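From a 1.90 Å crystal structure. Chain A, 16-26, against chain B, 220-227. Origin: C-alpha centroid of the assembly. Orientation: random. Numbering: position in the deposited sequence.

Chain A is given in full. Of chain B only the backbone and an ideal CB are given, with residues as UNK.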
# COMPACT_ATOMS: atom_id res chain seq x y z
N GLU A 16 11.56 7.17 20.91
CA GLU A 16 10.66 8.14 21.51
C GLU A 16 9.61 8.77 20.60
O GLU A 16 8.47 8.97 21.02
CB GLU A 16 11.45 9.25 22.20
CG GLU A 16 10.61 10.12 23.11
CD GLU A 16 9.77 9.30 24.09
OE1 GLU A 16 10.33 8.44 24.80
OE2 GLU A 16 8.54 9.53 24.14
N ARG A 17 9.97 9.09 19.36
CA ARG A 17 8.97 9.70 18.49
C ARG A 17 7.88 8.72 18.09
O ARG A 17 6.70 9.07 18.09
CB ARG A 17 9.60 10.34 17.26
CG ARG A 17 10.45 9.46 16.40
CD ARG A 17 10.91 10.29 15.21
NE ARG A 17 12.08 9.73 14.55
CZ ARG A 17 12.85 10.41 13.71
NH1 ARG A 17 12.57 11.69 13.45
NH2 ARG A 17 13.90 9.83 13.13
N THR A 18 8.27 7.49 17.76
CA THR A 18 7.29 6.48 17.38
C THR A 18 6.43 6.15 18.60
O THR A 18 5.24 5.86 18.48
CB THR A 18 7.99 5.18 16.89
OG1 THR A 18 8.97 5.51 15.89
CG2 THR A 18 6.96 4.23 16.29
N LYS A 19 7.04 6.23 19.78
CA LYS A 19 6.35 5.96 21.03
C LYS A 19 5.27 7.01 21.31
O LYS A 19 4.15 6.69 21.72
CB LYS A 19 7.35 5.91 22.19
CG LYS A 19 6.70 5.66 23.54
CD LYS A 19 7.74 5.46 24.63
CE LYS A 19 7.09 5.19 25.97
NZ LYS A 19 8.12 4.94 27.03
N LYS A 20 5.61 8.27 21.09
CA LYS A 20 4.64 9.33 21.32
C LYS A 20 3.48 9.21 20.34
O LYS A 20 2.33 9.46 20.70
CB LYS A 20 5.31 10.70 21.21
CG LYS A 20 6.26 10.97 22.38
CD LYS A 20 7.06 12.25 22.19
CE LYS A 20 8.05 12.43 23.34
NZ LYS A 20 9.12 13.42 23.01
N ILE A 21 3.78 8.80 19.11
CA ILE A 21 2.74 8.63 18.11
C ILE A 21 1.73 7.57 18.59
O ILE A 21 0.53 7.84 18.64
CB ILE A 21 3.32 8.16 16.77
CG1 ILE A 21 4.19 9.27 16.16
CG2 ILE A 21 2.20 7.78 15.83
CD1 ILE A 21 4.99 8.81 14.95
N TYR A 22 2.22 6.38 18.95
CA TYR A 22 1.35 5.30 19.42
C TYR A 22 0.52 5.75 20.61
O TYR A 22 -0.68 5.47 20.68
CB TYR A 22 2.16 4.07 19.83
CG TYR A 22 2.87 3.35 18.69
CD1 TYR A 22 2.40 3.43 17.39
CD2 TYR A 22 3.99 2.56 18.94
CE1 TYR A 22 3.03 2.73 16.35
CE2 TYR A 22 4.63 1.86 17.91
CZ TYR A 22 4.15 1.95 16.62
OH TYR A 22 4.78 1.28 15.59
N ILE A 23 1.16 6.43 21.56
CA ILE A 23 0.45 6.90 22.73
C ILE A 23 -0.58 7.91 22.27
O ILE A 23 -1.70 7.95 22.79
CB ILE A 23 1.42 7.55 23.74
CG1 ILE A 23 2.32 6.46 24.35
CG2 ILE A 23 0.64 8.28 24.82
CD1 ILE A 23 3.35 6.97 25.32
N SER A 24 -0.21 8.70 21.28
CA SER A 24 -1.12 9.70 20.73
C SER A 24 -2.35 9.01 20.14
O SER A 24 -3.47 9.54 20.20
CB SER A 24 -0.39 10.49 19.63
OG SER A 24 -1.30 11.32 18.93
N ASN A 25 -2.14 7.81 19.59
CA ASN A 25 -3.22 7.04 18.97
C ASN A 25 -4.12 6.34 19.99
O ASN A 25 -5.20 5.85 19.64
CB ASN A 25 -2.65 6.01 17.98
CG ASN A 25 -1.84 6.66 16.86
OD1 ASN A 25 -2.07 7.81 16.50
ND2 ASN A 25 -0.89 5.92 16.30
N GLY A 26 -3.67 6.27 21.24
CA GLY A 26 -4.47 5.63 22.27
C GLY A 26 -3.76 4.58 23.09
O GLY A 26 -4.34 4.00 24.01
N UNK B 220 0.87 7.68 7.48
CA UNK B 220 1.85 6.60 7.54
C UNK B 220 2.51 6.54 8.92
O UNK B 220 2.67 5.46 9.49
CB UNK B 220 2.91 6.78 6.45
N UNK B 221 2.90 7.70 9.44
CA UNK B 221 3.51 7.78 10.76
C UNK B 221 2.55 7.23 11.81
O UNK B 221 2.96 6.49 12.72
CB UNK B 221 3.90 9.22 11.09
N UNK B 222 1.28 7.60 11.69
CA UNK B 222 0.26 7.15 12.64
C UNK B 222 0.21 5.64 12.77
O UNK B 222 -0.00 5.11 13.86
CB UNK B 222 -1.12 7.67 12.22
N UNK B 223 0.42 4.95 11.65
CA UNK B 223 0.38 3.49 11.62
C UNK B 223 1.71 2.86 12.05
O UNK B 223 1.83 1.64 12.15
CB UNK B 223 0.01 3.01 10.21
N UNK B 224 2.71 3.70 12.31
CA UNK B 224 4.01 3.19 12.73
C UNK B 224 4.84 2.72 11.56
O UNK B 224 5.62 1.77 11.69
CB UNK B 224 3.83 2.04 13.73
N UNK B 225 4.69 3.39 10.41
CA UNK B 225 5.42 3.04 9.19
C UNK B 225 6.70 3.84 9.01
O UNK B 225 7.32 3.76 7.96
CB UNK B 225 4.52 3.25 7.97
N UNK B 226 7.10 4.61 10.01
CA UNK B 226 8.33 5.36 9.86
C UNK B 226 9.46 4.37 9.57
O UNK B 226 9.56 3.32 10.21
CB UNK B 226 8.62 6.19 11.11
N UNK B 227 10.30 4.70 8.59
CA UNK B 227 11.41 3.83 8.24
C UNK B 227 10.99 2.58 7.48
O UNK B 227 11.83 1.74 7.15
CB UNK B 227 12.16 3.42 9.51

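The chain A stretch is mostly one helix, and it meets the last turn of a chain B helix and the loop that follows. The chain A side chains in reach are Arg A17, Thr A18, Ile A21, Tyr A22 and Asn A25.

Position 220 is helical and out of reach. Its ideal CB has nothing of chain A within 5.5 Å. This contact sets no preference, and many side chains would suit. The residue is Glu B220, which makes no contact with chain A.

Position 221 is helical, and its CA-to-CB bond points sideways to chain A. The ideal CB lies 4.0 Å from Ile A21 CD1, so the neighbouring surface is apolar. Leucine, isoleucine, methionine or alanine would all be reasonable. The residue is Leu B221, which makes an apolar contact with Ile A21 there. The backbone also takes part, with Leu B221 O 3.5 Å from Ile A21 CG2.

At position 222 the CA-to-CB bond points away from chain A, yet the backbone lies close. The ideal CB is 4.4 Å from Asn A25 OD1 and 4.9 Å from Ile A21 CG2. The carbonyl already has a partner, since Asn A25 ND2 reaches it whatever the side chain is. Small or polar residues would suit, and several larger ones could extend outward. The residue is Asp B222. Asn A25 ND2 donates a weak hydrogen bond to Asp B222 O, at 2.7 Å but with an N-H...O angle of 119°. Asp B222 CA also packs 3.8 Å from Ile A21 CG2.

Position 223 directs its CB away from chain A, into space that chain A leaves open. A long polar or charged side chain would fit, but so would many others. The residue is Arg B223. Its side chain stays well clear of the chain A stretch, while its backbone C lies near the edge of the Tyr A22 ring.

Position 224 is the most restricted. Its phi is positive (81°). It is the first residue after the helix to leave helical angles, in a Schellman motif. An ideal CB would be jammed against the preceding carbonyl O and would sit only 2.2 Å from Tyr A22 OH, a clash. Both points call for glycine. The residue is Gly B224. Its CA lies 3.5 Å from Tyr A22 OH, so the absent side chain leaves room for the phenol.

Position 225 points away, and chain A offers it nothing. The choice is wide. The residue is Arg B225, whose guanidinium is hydrogen-bonded elsewhere in the structure.

Position 226 points toward chain A. Its ideal CB is 4.8 Å from Thr A18 OG1, and Arg A17 runs nearby. A medium apolar side chain would fit, as might a polar one. The residue is Leu B226, with chi1 t and chi2 p. Its CD2 lies 3.6 Å from Arg A17 NE and 4.3 Å from Thr A18 OG1.

Position 227 is out of reach, but its positive phi favours glycine. The residue is Gly B227.

Chain B, residues 220-227: ELDRGRLG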
# COMPACT_ATOMS: atom_id res chain seq x y z
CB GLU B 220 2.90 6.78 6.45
CG GLU B 220 2.33 6.57 5.07
CD GLU B 220 1.58 5.25 4.96
OE1 GLU B 220 2.24 4.19 4.96
OE2 GLU B 220 0.33 5.29 4.88
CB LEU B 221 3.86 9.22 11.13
CG LEU B 221 5.01 9.94 10.42
CD1 LEU B 221 5.18 11.33 11.04
CD2 LEU B 221 6.29 9.12 10.56
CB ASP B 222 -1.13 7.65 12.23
CG ASP B 222 -1.32 9.12 12.53
OD1 ASP B 222 -0.45 9.72 13.20
OD2 ASP B 222 -2.36 9.67 12.10
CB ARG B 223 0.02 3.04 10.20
CG ARG B 223 -0.13 1.54 10.01
CD ARG B 223 -0.29 1.24 8.53
NE ARG B 223 -1.40 1.99 7.95
CZ ARG B 223 -2.67 1.58 7.97
NH1 ARG B 223 -3.00 0.42 8.53
NH2 ARG B 223 -3.62 2.35 7.44
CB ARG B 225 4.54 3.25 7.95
CG ARG B 225 3.33 2.34 7.85
CD ARG B 225 3.70 0.88 7.68
NE ARG B 225 2.52 0.09 7.30
CZ ARG B 225 2.45 -1.24 7.30
NH1 ARG B 225 3.50 -1.96 7.67
NH2 ARG B 225 1.32 -1.84 6.94
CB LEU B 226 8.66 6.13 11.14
CG LEU B 226 9.95 6.94 10.99
CD1 LEU B 226 9.77 8.02 9.94
CD2 LEU B 226 10.34 7.54 12.33
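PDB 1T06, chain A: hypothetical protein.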